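Local atomic coordinates of putative glutathione S-transferase (Corynebacterium glutamicum, PDB entry 3M1G), a protein that probably acts as a glutathione S-transferase of the ECM4-like subfamily, using glutathione at a site between a thioredoxin-like and an all-helical domain. Residues W72-V77 / G290-F295; I78-L83 / A350-K355; P187-I192 / D245-P250; T194-G199 / Y249-R254. All coordinates share one frame; numbering follows the deposited sequence.

In the fold
All four contacts use helix 71-83 or helix 243-253. Interactions 3 and 4 are successive parts of one packing, helix 182-197 against helix 243-253 in the all-helical domain: interaction 3 is partly buried and rests on selenium, alkyl and guanidinium surfaces, while interaction 4 is buried and carries an amide-hydroxyl bond. Interactions 1 and 2 both use helix 71-83 of the thioredoxin-like domain. Interaction 1, deep in the chain, ties it to the 290-295 loop through a histidine and two threonines; interaction 2, farther out, ties it to the late 350-355 segment by a charged pair. Arg-254 bonded to His-74 connects interactions 4 and 1, and Asp-291 bonded to Arg-81 connects 1 and 2.

Interaction 1 (W72-V77 / G290-F295); sequences WAHRTV and GDTTDF
With CG swung away from the backbone N (chi1 -157°), His-74 sends its imidazole out from helix 71-83 to the loop before helix 295-305, where Thr-292 holds OG1 between its own N and carbonyl carbon (chi1 64°) and so offers it to the ring. His-74 NE2 donates to Thr-292 OG1 over 3.0 Å, a somewhat bent bond (144° at the hydrogen) lying almost exactly in the ring plane. The neighbouring edge atom, CE1 of His-74, faces Thr-293 OG1 at 3.2 Å, again in plane, so two hydroxyls line the same rim of the imidazole. Beside this polar pair, CG1 of Val-77 lies 3.9 Å from CG2 of Thr-292, the two side chains running past each other in opposite senses. Both hydroxyls have other partners: Thr-292 OG1 bonds Gly-288 O, and Thr-293 OG1, which only touches the ring, bonds Phe-289 O and Tyr-249 OH. The contact joins the thioredoxin-like domain to the helical one, and the ring stands about 6 Å from the side chain of Cys-70, the predicted nucleophile. At the far nitrogen, ND1 is bonded to Arg-254 NH1. Since NE2 gives a proton to Thr-292 and ND1 faces an arginine donor, the bonding pattern is consistent with a neutral imidazole protonated on NE2, its ring rotation fixed from both ends.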
loop_
_atom_site.group_PDB
_atom_site.type_symbol
_atom_site.label_atom_id
_atom_site.label_comp_id
_atom_site.label_asym_id
_atom_site.label_seq_id
_atom_site.Cartn_x
_atom_site.Cartn_y
_atom_site.Cartn_z
ATOM N N TRP A 72 -10.228 -10.200 16.357
ATOM C CA TRP A 72 -10.344 -10.958 17.573
ATOM C C TRP A 72 -11.582 -11.854 17.499
ATOM O O TRP A 72 -11.529 -13.025 17.861
ATOM C CB TRP A 72 -10.411 -10.020 18.781
ATOM C CG TRP A 72 -9.505 -8.852 18.691
ATOM C CD1 TRP A 72 -9.859 -7.536 18.374
ATOM C CD2 TRP A 72 -8.080 -8.851 18.844
ATOM N NE1 TRP A 72 -8.723 -6.742 18.342
ATOM C CE2 TRP A 72 -7.631 -7.510 18.644
ATOM C CE3 TRP A 72 -7.144 -9.833 19.140
ATOM C CZ2 TRP A 72 -6.283 -7.149 18.743
ATOM C CZ3 TRP A 72 -5.805 -9.478 19.239
ATOM C CH2 TRP A 72 -5.385 -8.141 19.037
ATOM N N ALA A 73 -12.687 -11.297 17.021
ATOM C CA ALA A 73 -13.897 -12.069 16.789
ATOM C C ALA A 73 -13.724 -13.120 15.727
ATOM O O ALA A 73 -14.286 -14.235 15.832
ATOM C CB ALA A 73 -15.088 -11.138 16.421
ATOM N N HIS A 74 -12.959 -12.792 14.682
ATOM C CA HIS A 74 -12.736 -13.714 13.614
ATOM C C HIS A 74 -12.151 -15.050 14.146
ATOM O O HIS A 74 -12.568 -16.120 13.707
ATOM C CB HIS A 74 -11.834 -13.065 12.535
ATOM C CG HIS A 74 -11.955 -13.679 11.178
ATOM N ND1 HIS A 74 -11.249 -13.205 10.085
ATOM C CD2 HIS A 74 -12.663 -14.740 10.737
ATOM C CE1 HIS A 74 -11.532 -13.949 9.024
ATOM N NE2 HIS A 74 -12.387 -14.895 9.391
ATOM N N ARG A 75 -11.212 -14.998 15.084
ATOM C CA ARG A 75 -10.686 -16.243 15.696
ATOM C C ARG A 75 -11.791 -17.201 16.201
ATOM O O ARG A 75 -11.729 -18.416 15.976
ATOM C CB ARG A 75 -9.886 -15.916 16.931
ATOM C CG ARG A 75 -8.703 -14.955 16.781
ATOM C CD ARG A 75 -8.098 -14.773 18.153
ATOM N NE ARG A 75 -6.894 -13.979 18.159
ATOM C CZ ARG A 75 -6.148 -13.795 19.255
ATOM N NH1 ARG A 75 -5.078 -13.036 19.201
ATOM N NH2 ARG A 75 -6.475 -14.375 20.413
ATOM N N THR A 76 -12.774 -16.633 16.891
ATOM C CA THR A 76 -13.847 -17.404 17.486
ATOM C C THR A 76 -14.752 -18.012 16.449
ATOM O O THR A 76 -15.238 -19.174 16.618
ATOM C CB THR A 76 -14.675 -16.588 18.562
ATOM O OG1 THR A 76 -15.527 -15.614 17.957
ATOM C CG2 THR A 76 -13.791 -15.888 19.528
ATOM N N VAL A 77 -14.977 -17.273 15.360
ATOM C CA VAL A 77 -15.820 -17.758 14.259
ATOM C C VAL A 77 -15.152 -18.899 13.504
ATOM O O VAL A 77 -15.786 -19.928 13.187
ATOM C CB VAL A 77 -16.249 -16.611 13.309
ATOM C CG1 VAL A 77 -17.097 -17.138 12.102
ATOM C CG2 VAL A 77 -17.043 -15.576 14.083
ATOM N N GLY A 290 -11.286 -18.804 4.706
ATOM C CA GLY A 290 -11.792 -17.950 3.641
ATOM C C GLY A 290 -13.296 -17.812 3.637
ATOM O O GLY A 290 -13.824 -16.750 3.310
ATOM N N ASP A 291 -13.998 -18.869 4.045
ATOM C CA ASP A 291 -15.459 -18.865 3.999
ATOM C C ASP A 291 -16.065 -18.166 5.207
ATOM O O ASP A 291 -17.274 -18.165 5.358
ATOM C CB ASP A 291 -16.034 -20.302 3.738
ATOM C CG ASP A 291 -15.781 -21.312 4.898
ATOM O OD1 ASP A 291 -15.152 -20.968 5.938
ATOM O OD2 ASP A 291 -16.250 -22.491 4.757
ATOM N N THR A 292 -15.231 -17.609 6.096
ATOM C CA THR A 292 -15.716 -16.705 7.121
ATOM C C THR A 292 -15.123 -15.263 6.942
ATOM O O THR A 292 -15.260 -14.402 7.849
ATOM C CB THR A 292 -15.410 -17.240 8.508
ATOM O OG1 THR A 292 -13.991 -17.318 8.725
ATOM C CG2 THR A 292 -16.046 -18.689 8.723
ATOM N N THR A 293 -14.446 -15.027 5.808
ATOM C CA THR A 293 -13.726 -13.767 5.572
ATOM C C THR A 293 -14.525 -12.925 4.575
ATOM O O THR A 293 -14.666 -13.320 3.404
ATOM C CB THR A 293 -12.319 -14.028 5.028
ATOM O OG1 THR A 293 -11.601 -14.850 5.952
ATOM C CG2 THR A 293 -11.525 -12.702 4.805
ATOM N N ASP A 294 -15.071 -11.808 5.058
ATOM C CA ASP A 294 -15.840 -10.876 4.225
ATOM C C ASP A 294 -15.015 -9.603 4.017
ATOM O O ASP A 294 -14.942 -8.730 4.900
ATOM C CB ASP A 294 -17.200 -10.568 4.863
ATOM C CG ASP A 294 -18.133 -9.748 3.940
ATOM O OD1 ASP A 294 -17.605 -8.899 3.203
ATOM O OD2 ASP A 294 -19.389 -9.964 3.982
ATOM N N PHE A 295 -14.380 -9.517 2.854
ATOM C CA PHE A 295 -13.442 -8.421 2.591
ATOM C C PHE A 295 -14.137 -7.064 2.524
ATOM O O PHE A 295 -13.563 -6.058 2.938
ATOM C CB PHE A 295 -12.643 -8.677 1.321
ATOM C CG PHE A 295 -11.605 -9.751 1.462
ATOM C CD1 PHE A 295 -10.456 -9.520 2.174
ATOM C CD2 PHE A 295 -11.773 -10.985 0.853
ATOM C CE1 PHE A 295 -9.487 -10.492 2.276
ATOM C CE2 PHE A 295 -10.834 -11.952 0.953
ATOM C CZ PHE A 295 -9.665 -11.707 1.672
#

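Interaction 2 (I78-L83 / A350-K355); sequences ITRRLL and AGEEVK
Arg-80 leaves the last turns of helix 71-83, whereas Glu-352 sits in an irregular run of chain just after Gly-351, which takes a positive phi. Their side chains come from opposite directions. Arg-80 is extended from CG to NE, CG lying anti to the backbone N, and the guanidinium is presented end-on; Glu-352 is likewise stretched beyond CG. The result is a two-pronged salt bridge: Arg-80 NH1 gives to Glu-352 OE1 over 2.8 Å, while Arg-80 NH2 gives to Glu-352 OE2 over 2.9 Å in an almost straight bond (177°). Both oxygens are met on their syn sides, and the two flat groups are tipped 26° apart, so the carboxylate is not quite coplanar with the guanidinium. Arg-80 NE is bonded to Ile-89 O, leaving the headgroup held at a third nitrogen, and both side chains rest on Leu-91 of strand 90-93. The next residue, Arg-81, forms salt bridges with Asp-291 and Glu-86. The Arg-80 salt bridge lies away from the predicted catalytic residues and pins a late, loosely structured segment to the thioredoxin-like domain. With each carboxylate oxygen paired to its own nitrogen, the negative charge of Glu-352 is probably well neutralised and its ionised form favoured.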
loop_
_atom_site.group_PDB
_atom_site.type_symbol
_atom_site.label_atom_id
_atom_site.label_comp_id
_atom_site.label_asym_id
_atom_site.label_seq_id
_atom_site.Cartn_x
_atom_site.Cartn_y
_atom_site.Cartn_z
ATOM N N ILE A 78 -13.858 -18.747 13.250
ATOM C CA ILE A 78 -13.095 -19.773 12.536
ATOM C C ILE A 78 -13.107 -21.076 13.386
ATOM O O ILE A 78 -13.314 -22.155 12.861
ATOM C CB ILE A 78 -11.614 -19.339 12.329
ATOM C CG1 ILE A 78 -11.499 -18.166 11.312
ATOM C CG2 ILE A 78 -10.789 -20.479 11.877
ATOM C CD1 ILE A 78 -10.116 -17.365 11.393
ATOM N N THR A 79 -12.859 -20.942 14.688
ATOM C CA THR A 79 -12.740 -22.096 15.560
ATOM C C THR A 79 -14.103 -22.805 15.659
ATOM O O THR A 79 -14.175 -24.034 15.567
ATOM C CB THR A 79 -12.204 -21.676 16.929
ATOM O OG1 THR A 79 -10.918 -21.049 16.751
ATOM C CG2 THR A 79 -12.064 -22.888 17.870
ATOM N N ARG A 80 -15.172 -22.027 15.816
ATOM C CA ARG A 80 -16.532 -22.569 15.854
ATOM C C ARG A 80 -16.849 -23.394 14.610
ATOM O O ARG A 80 -17.423 -24.503 14.706
ATOM C CB ARG A 80 -17.569 -21.469 16.072
ATOM C CG ARG A 80 -19.042 -21.885 16.060
ATOM C CD ARG A 80 -19.925 -20.737 16.433
ATOM N NE ARG A 80 -21.353 -20.932 16.136
ATOM C CZ ARG A 80 -21.951 -20.631 14.982
ATOM N NH1 ARG A 80 -21.276 -20.147 13.941
ATOM N NH2 ARG A 80 -23.251 -20.824 14.861
ATOM N N ARG A 81 -16.479 -22.872 13.448
ATOM C CA ARG A 81 -16.669 -23.618 12.215
ATOM C C ARG A 81 -15.777 -24.884 12.113
ATOM O O ARG A 81 -16.270 -25.973 11.774
ATOM C CB ARG A 81 -16.487 -22.714 11.012
ATOM C CG ARG A 81 -16.635 -23.435 9.665
ATOM C CD ARG A 81 -17.218 -22.570 8.576
ATOM N NE ARG A 81 -17.268 -23.342 7.337
ATOM C CZ ARG A 81 -18.150 -24.313 7.090
ATOM N NH1 ARG A 81 -19.121 -24.622 7.963
ATOM N NH2 ARG A 81 -18.083 -24.965 5.945
ATOM N N LEU A 82 -14.484 -24.754 12.390
ATOM C CA LEU A 82 -13.584 -25.868 12.261
ATOM C C LEU A 82 -14.021 -27.032 13.136
ATOM O O LEU A 82 -13.967 -28.187 12.705
ATOM C CB LEU A 82 -12.153 -25.464 12.614
ATOM C CG LEU A 82 -11.357 -24.670 11.569
ATOM C CD1 LEU A 82 -10.026 -24.242 12.177
ATOM C CD2 LEU A 82 -11.141 -25.529 10.320
ATOM N N LEU A 83 -14.479 -26.725 14.357
ATOM C CA LEU A 83 -14.835 -27.764 15.319
ATOM C C LEU A 83 -16.236 -28.327 15.167
ATOM O O LEU A 83 -16.541 -29.347 15.781
ATOM C CB LEU A 83 -14.647 -27.257 16.750
ATOM C CG LEU A 83 -13.181 -26.871 17.047
ATOM C CD1 LEU A 83 -13.113 -26.282 18.479
ATOM C CD2 LEU A 83 -12.228 -28.064 16.895
ATOM N N ALA A 350 -27.246 -21.689 6.941
ATOM C CA ALA A 350 -27.977 -20.681 6.192
ATOM C C ALA A 350 -27.965 -19.402 7.008
ATOM O O ALA A 350 -28.274 -19.426 8.192
ATOM C CB ALA A 350 -29.452 -21.141 5.897
ATOM N N GLY A 351 -27.562 -18.294 6.404
ATOM C CA GLY A 351 -27.462 -17.042 7.152
ATOM C C GLY A 351 -26.055 -16.756 7.677
ATOM O O GLY A 351 -25.736 -15.608 8.024
ATOM N N GLU A 352 -25.191 -17.762 7.714
ATOM C CA GLU A 352 -23.837 -17.537 8.231
ATOM C C GLU A 352 -22.795 -17.443 7.125
ATOM O O GLU A 352 -21.631 -17.295 7.431
ATOM C CB GLU A 352 -23.412 -18.632 9.231
ATOM C CG GLU A 352 -24.379 -18.869 10.366
ATOM C CD GLU A 352 -23.811 -19.748 11.497
ATOM O OE1 GLU A 352 -22.594 -20.094 11.517
ATOM O OE2 GLU A 352 -24.606 -20.089 12.384
ATOM N N GLU A 353 -23.196 -17.586 5.867
ATOM C CA GLU A 353 -22.261 -17.434 4.732
ATOM C C GLU A 353 -21.787 -15.986 4.549
ATOM O O GLU A 353 -22.420 -15.069 5.010
ATOM C CB GLU A 353 -22.889 -17.964 3.435
ATOM C CG GLU A 353 -23.942 -17.081 2.782
ATOM C CD GLU A 353 -25.336 -17.099 3.473
ATOM O OE1 GLU A 353 -25.595 -17.911 4.404
ATOM O OE2 GLU A 353 -26.173 -16.262 3.063
ATOM N N VAL A 354 -20.657 -15.806 3.889
ATOM C CA VAL A 354 -20.124 -14.475 3.603
ATOM C C VAL A 354 -21.129 -13.769 2.679
ATOM O O VAL A 354 -21.549 -14.331 1.685
ATOM C CB VAL A 354 -18.739 -14.583 2.971
ATOM C CG1 VAL A 354 -18.315 -13.278 2.270
ATOM C CG2 VAL A 354 -17.743 -15.015 4.045
ATOM N N LYS A 355 -21.583 -12.597 3.104
ATOM C CA LYS A 355 -22.622 -11.846 2.401
ATOM C C LYS A 355 -22.051 -11.159 1.164
ATOM O O LYS A 355 -22.750 -11.022 0.165
ATOM C CB LYS A 355 -23.277 -10.820 3.341
ATOM C CG LYS A 355 -23.974 -11.427 4.558
ATOM C CD LYS A 355 -25.238 -12.190 4.154
ATOM C CE LYS A 355 -26.030 -12.677 5.372
ATOM N NZ LYS A 355 -27.259 -13.347 4.932
#

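Interaction 3 (P187-I192 / D245-P250); sequences PVMKRI and DIRLYP
One face of the Arg-247 guanidinium is covered by the selenium of Met-189, which sits 3.7 Å above the plane, offset toward the rim, while water 1 lies in the plane at the edge. The pairing belongs to the all-helical C-terminal domain of the glutathione transferase fold, where helix 182-197 packs on helix 243-253. Met-189, a selenomethionine here, bends at its last torsion (chi3 -56°), and that turn lays CE 3.9 Å from Arg-247 NH2; SE is 3.8 Å from Arg-247 NE. The arginine reaches there with an extended chain, its NE held in a salt bridge by Glu-243 of its own helix, which fixes the plane. One turn on in helix 182-197, and at the next residue of helix 243-253, polar gives way to apolar: Ile-192 crosses Leu-248 at about a right angle, both reaching Leu-226 of helix 209-229. At the start of helix 243-253, Asp-245 OD2 accepts from Thr-242 N, consistent with the N-capping box known from glutathione transferases. Between the helices, water 1 takes a bond from Arg-247 NH2 at 2.8 Å and gives a weak one to Met-189 O, while Ile-192 CG2 meets Leu-248 CD1 at 4.0 Å.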
loop_
_atom_site.group_PDB
_atom_site.type_symbol
_atom_site.label_atom_id
_atom_site.label_comp_id
_atom_site.label_asym_id
_atom_site.label_seq_id
_atom_site.Cartn_x
_atom_site.Cartn_y
_atom_site.Cartn_z
ATOM N N PRO A 187 4.827 -19.070 24.083
ATOM C CA PRO A 187 5.576 -17.851 23.740
ATOM C C PRO A 187 5.411 -17.364 22.295
ATOM O O PRO A 187 5.442 -16.152 22.045
ATOM C CB PRO A 187 7.042 -18.227 24.010
ATOM C CG PRO A 187 7.057 -19.707 24.185
ATOM C CD PRO A 187 5.696 -20.099 24.668
ATOM N N VAL A 188 5.254 -18.291 21.360
ATOM C CA VAL A 188 5.027 -17.940 19.980
ATOM C C VAL A 188 3.749 -17.100 19.842
ATOM O O VAL A 188 3.757 -16.052 19.197
ATOM C CB VAL A 188 4.982 -19.191 19.086
ATOM C CG1 VAL A 188 4.496 -18.807 17.686
ATOM C CG2 VAL A 188 6.386 -19.901 19.069
HETATM N N MSE A 189 2.675 -17.523 20.491
HETATM C CA MSE A 189 1.420 -16.781 20.424
HETATM C C MSE A 189 1.521 -15.422 21.152
HETATM O O MSE A 189 0.949 -14.431 20.675
HETATM C CB MSE A 189 0.268 -17.608 20.961
HETATM C CG MSE A 189 0.021 -18.860 20.110
HETATM SE SE MSE A 189 -1.644 -19.818 20.531
HETATM C CE MSE A 189 -1.374 -20.143 22.442
ATOM N N LYS A 190 2.256 -15.361 22.272
ATOM C CA LYS A 190 2.422 -14.092 22.971
ATOM C C LYS A 190 3.198 -13.097 22.086
ATOM O O LYS A 190 2.781 -11.952 21.948
ATOM C CB LYS A 190 3.104 -14.249 24.346
ATOM C CG LYS A 190 3.477 -12.897 25.013
ATOM C CD LYS A 190 3.507 -12.971 26.551
ATOM C CE LYS A 190 4.316 -11.845 27.238
ATOM N NZ LYS A 190 4.362 -10.534 26.528
ATOM N N ARG A 191 4.303 -13.529 21.477
ATOM C CA ARG A 191 5.065 -12.673 20.598
ATOM C C ARG A 191 4.183 -12.191 19.434
ATOM O O ARG A 191 4.169 -11.016 19.119
ATOM C CB ARG A 191 6.305 -13.379 20.078
ATOM C CG ARG A 191 7.290 -12.432 19.341
ATOM C CD ARG A 191 8.611 -13.105 19.054
ATOM N NE ARG A 191 9.518 -12.208 18.332
ATOM C CZ ARG A 191 10.656 -12.592 17.758
ATOM N NH1 ARG A 191 11.054 -13.835 17.840
ATOM N NH2 ARG A 191 11.417 -11.708 17.126
ATOM N N ILE A 192 3.398 -13.082 18.833
ATOM C CA ILE A 192 2.506 -12.664 17.756
ATOM C C ILE A 192 1.473 -11.648 18.258
ATOM O O ILE A 192 1.191 -10.621 17.612
ATOM C CB ILE A 192 1.840 -13.865 17.108
ATOM C CG1 ILE A 192 2.882 -14.665 16.321
ATOM C CG2 ILE A 192 0.651 -13.447 16.214
ATOM C CD1 ILE A 192 2.341 -16.055 15.809
ATOM N N ASP A 245 -2.115 -20.534 14.390
ATOM C CA ASP A 245 -2.447 -20.067 13.035
ATOM C C ASP A 245 -3.787 -19.322 13.022
ATOM O O ASP A 245 -3.962 -18.297 12.336
ATOM C CB ASP A 245 -2.463 -21.258 12.075
ATOM C CG ASP A 245 -1.190 -22.054 12.106
ATOM O OD1 ASP A 245 -0.119 -21.499 11.739
ATOM O OD2 ASP A 245 -1.255 -23.263 12.488
ATOM N N ILE A 246 -4.733 -19.776 13.852
ATOM C CA ILE A 246 -6.008 -19.132 13.960
ATOM C C ILE A 246 -5.898 -17.725 14.592
ATOM O O ILE A 246 -6.726 -16.858 14.306
ATOM C CB ILE A 246 -6.948 -20.054 14.716
ATOM C CG1 ILE A 246 -7.220 -21.292 13.802
ATOM C CG2 ILE A 246 -8.236 -19.344 15.119
ATOM C CD1 ILE A 246 -7.614 -22.495 14.513
ATOM N N ARG A 247 -4.886 -17.510 15.435
ATOM C CA ARG A 247 -4.611 -16.209 16.001
ATOM C C ARG A 247 -3.789 -15.306 15.058
ATOM O O ARG A 247 -3.913 -14.093 15.114
ATOM C CB ARG A 247 -3.890 -16.338 17.319
ATOM C CG ARG A 247 -4.781 -16.977 18.359
ATOM C CD ARG A 247 -4.165 -16.926 19.720
ATOM N NE ARG A 247 -4.899 -17.766 20.659
ATOM C CZ ARG A 247 -4.702 -17.794 21.977
ATOM N NH1 ARG A 247 -5.433 -18.613 22.719
ATOM N NH2 ARG A 247 -3.783 -17.028 22.560
ATOM N N LEU A 248 -3.017 -15.874 14.151
ATOM C CA LEU A 248 -2.229 -15.054 13.209
ATOM C C LEU A 248 -3.046 -14.663 11.944
ATOM O O LEU A 248 -3.020 -13.511 11.519
ATOM C CB LEU A 248 -0.932 -15.758 12.842
ATOM C CG LEU A 248 -0.048 -15.090 11.779
ATOM C CD1 LEU A 248 0.343 -13.662 12.206
ATOM C CD2 LEU A 248 1.176 -15.956 11.472
ATOM N N TYR A 249 -3.794 -15.614 11.389
ATOM C CA TYR A 249 -4.560 -15.411 10.170
ATOM C C TYR A 249 -5.380 -14.139 10.125
ATOM O O TYR A 249 -5.316 -13.423 9.138
ATOM C CB TYR A 249 -5.422 -16.638 9.872
ATOM C CG TYR A 249 -6.375 -16.497 8.741
ATOM C CD1 TYR A 249 -5.985 -16.750 7.438
ATOM C CD2 TYR A 249 -7.690 -16.101 8.964
ATOM C CE1 TYR A 249 -6.885 -16.624 6.398
ATOM C CE2 TYR A 249 -8.582 -15.977 7.929
ATOM C CZ TYR A 249 -8.165 -16.229 6.643
ATOM O OH TYR A 249 -9.087 -16.106 5.624
ATOM N N PRO A 250 -6.130 -13.816 11.195
ATOM C CA PRO A 250 -6.985 -12.638 11.101
ATOM C C PRO A 250 -6.217 -11.324 10.870
ATOM O O PRO A 250 -6.764 -10.414 10.239
ATOM C CB PRO A 250 -7.713 -12.626 12.455
ATOM C CG PRO A 250 -7.773 -14.108 12.845
ATOM C CD PRO A 250 -6.393 -14.589 12.425
HETATM O O HOH W 1 -2.164 -14.880 21.761
#

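Interaction 4 (T194-G199 / Y249-R254); sequences TEVNNG and YPTLVR
Thr-251 lies against the last turn of helix 182-197, its CG2 lodged by Val-196, 3.9 Å from CG1 of that valine, and its OG1 in front of ND2 of Asn-197, close to the amide plane. Having OG1 beside the backbone N and CG2 anti to it (chi1 -61°) splits the threonine neatly, methyl to the valine and hydroxyl to the asparagine. Asn-197 ND2 donates to Thr-251 OG1 over 2.9 Å at 157°. The same nitrogen bonds Arg-247 O. That carbonyl would ordinarily serve the N of Thr-251, but the helix is kinked at Pro-250 and this bond is missing, so the asparagine supplies the donor that the kink has removed. Water 2 is a second partner of the hydroxyl, 2.7 Å from Thr-251 OG1, and bridges it to Asn-197 O, to which it gives a hydrogen over 2.9 Å. Farther along, Arg-254 NH1 reaches back to Pro-250 O, 2.9 Å away. Thr-251 lies about 4 Å from the side chain of Tyr-259, predicted to lower the pKa of the active-site cysteine. The pi-type turn at 194-197 faces helix 209-229, where Val-196 touches Ala-222 and Leu-223; Asn-197 packs on Trp-72 of helix 71-83, Leu-252 on Tyr-279 of helix 274-284, and Arg-254 meets Tyr-302 of helix 295-305, so the pair of helix ends sits wedged among these neighbours.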
loop_
_atom_site.group_PDB
_atom_site.type_symbol
_atom_site.label_atom_id
_atom_site.label_comp_id
_atom_site.label_asym_id
_atom_site.label_seq_id
_atom_site.Cartn_x
_atom_site.Cartn_y
_atom_site.Cartn_z
ATOM N N THR A 194 1.587 -9.369 20.922
ATOM C CA THR A 194 2.063 -8.037 21.239
ATOM C C THR A 194 2.693 -7.332 20.019
ATOM O O THR A 194 2.546 -6.129 19.851
ATOM C CB THR A 194 3.045 -8.022 22.451
ATOM O OG1 THR A 194 4.230 -8.763 22.140
ATOM C CG2 THR A 194 2.378 -8.600 23.745
ATOM N N GLU A 195 3.386 -8.064 19.158
ATOM C CA GLU A 195 4.156 -7.405 18.082
ATOM C C GLU A 195 3.432 -7.351 16.734
ATOM O O GLU A 195 3.779 -6.520 15.894
ATOM C CB GLU A 195 5.473 -8.124 17.897
ATOM C CG GLU A 195 6.250 -8.361 19.161
ATOM C CD GLU A 195 6.473 -7.094 19.979
ATOM O OE1 GLU A 195 7.231 -6.198 19.492
ATOM O OE2 GLU A 195 5.918 -7.023 21.113
ATOM N N VAL A 196 2.438 -8.223 16.522
ATOM C CA VAL A 196 1.726 -8.341 15.240
ATOM C C VAL A 196 0.232 -8.065 15.380
ATOM O O VAL A 196 -0.256 -7.087 14.766
ATOM C CB VAL A 196 1.983 -9.701 14.595
ATOM C CG1 VAL A 196 1.248 -9.837 13.246
ATOM C CG2 VAL A 196 3.549 -9.898 14.419
ATOM N N ASN A 197 -0.510 -8.884 16.167
ATOM C CA ASN A 197 -1.943 -8.688 16.316
ATOM C C ASN A 197 -2.268 -7.294 16.829
ATOM O O ASN A 197 -3.119 -6.615 16.259
ATOM C CB ASN A 197 -2.638 -9.698 17.297
ATOM C CG ASN A 197 -2.485 -11.163 16.906
ATOM O OD1 ASN A 197 -2.354 -11.991 17.800
ATOM N ND2 ASN A 197 -2.520 -11.510 15.587
ATOM N N ASN A 198 -1.647 -6.896 17.938
ATOM C CA ASN A 198 -1.753 -5.554 18.432
ATOM C C ASN A 198 -0.835 -4.584 17.734
ATOM O O ASN A 198 -1.069 -3.389 17.776
ATOM C CB ASN A 198 -1.336 -5.484 19.900
ATOM C CG ASN A 198 -2.480 -5.613 20.817
ATOM O OD1 ASN A 198 -3.628 -5.359 20.438
ATOM N ND2 ASN A 198 -2.192 -5.977 22.064
ATOM N N GLY A 199 0.266 -5.105 17.208
ATOM C CA GLY A 199 1.309 -4.312 16.539
ATOM C C GLY A 199 0.783 -3.418 15.430
ATOM O O GLY A 199 1.234 -2.278 15.294
ATOM N N TYR A 249 -3.794 -15.614 11.389
ATOM C CA TYR A 249 -4.560 -15.411 10.170
ATOM C C TYR A 249 -5.380 -14.139 10.125
ATOM O O TYR A 249 -5.316 -13.423 9.138
ATOM C CB TYR A 249 -5.422 -16.638 9.872
ATOM C CG TYR A 249 -6.375 -16.497 8.741
ATOM C CD1 TYR A 249 -5.985 -16.750 7.438
ATOM C CD2 TYR A 249 -7.690 -16.101 8.964
ATOM C CE1 TYR A 249 -6.885 -16.624 6.398
ATOM C CE2 TYR A 249 -8.582 -15.977 7.929
ATOM C CZ TYR A 249 -8.165 -16.229 6.643
ATOM O OH TYR A 249 -9.087 -16.106 5.624
ATOM N N PRO A 250 -6.130 -13.816 11.195
ATOM C CA PRO A 250 -6.985 -12.638 11.101
ATOM C C PRO A 250 -6.217 -11.324 10.870
ATOM O O PRO A 250 -6.764 -10.414 10.239
ATOM C CB PRO A 250 -7.713 -12.626 12.455
ATOM C CG PRO A 250 -7.773 -14.108 12.845
ATOM C CD PRO A 250 -6.393 -14.589 12.425
ATOM N N THR A 251 -4.984 -11.233 11.372
ATOM C CA THR A 251 -4.145 -10.077 11.108
ATOM C C THR A 251 -3.638 -10.083 9.645
ATOM O O THR A 251 -3.762 -9.081 8.926
ATOM C CB THR A 251 -2.974 -9.957 12.110
ATOM O OG1 THR A 251 -3.522 -9.798 13.430
ATOM C CG2 THR A 251 -2.163 -8.662 11.815
ATOM N N LEU A 252 -3.122 -11.212 9.198
ATOM C CA LEU A 252 -2.553 -11.315 7.849
ATOM C C LEU A 252 -3.589 -11.107 6.745
ATOM O O LEU A 252 -3.299 -10.428 5.751
ATOM C CB LEU A 252 -1.823 -12.635 7.625
ATOM C CG LEU A 252 -0.565 -12.904 8.439
ATOM C CD1 LEU A 252 0.008 -14.296 8.048
ATOM C CD2 LEU A 252 0.504 -11.801 8.318
ATOM N N VAL A 253 -4.794 -11.636 6.944
ATOM C CA VAL A 253 -5.848 -11.540 5.948
ATOM C C VAL A 253 -6.429 -10.121 5.786
ATOM O O VAL A 253 -7.021 -9.798 4.747
ATOM C CB VAL A 253 -6.939 -12.573 6.204
ATOM C CG1 VAL A 253 -7.942 -12.092 7.294
ATOM C CG2 VAL A 253 -7.626 -12.950 4.893
ATOM N N ARG A 254 -6.217 -9.274 6.787
ATOM C CA ARG A 254 -6.625 -7.899 6.765
ATOM C C ARG A 254 -5.463 -6.968 6.401
ATOM O O ARG A 254 -5.633 -5.746 6.316
ATOM C CB ARG A 254 -7.177 -7.482 8.141
ATOM C CG ARG A 254 -8.518 -8.097 8.492
ATOM C CD ARG A 254 -8.860 -7.973 9.978
ATOM N NE ARG A 254 -10.222 -8.455 10.182
ATOM C CZ ARG A 254 -10.570 -9.750 10.181
ATOM N NH1 ARG A 254 -9.653 -10.678 10.046
ATOM N NH2 ARG A 254 -11.847 -10.106 10.314
HETATM O O HOH W 2 -4.816 -7.558 14.148
#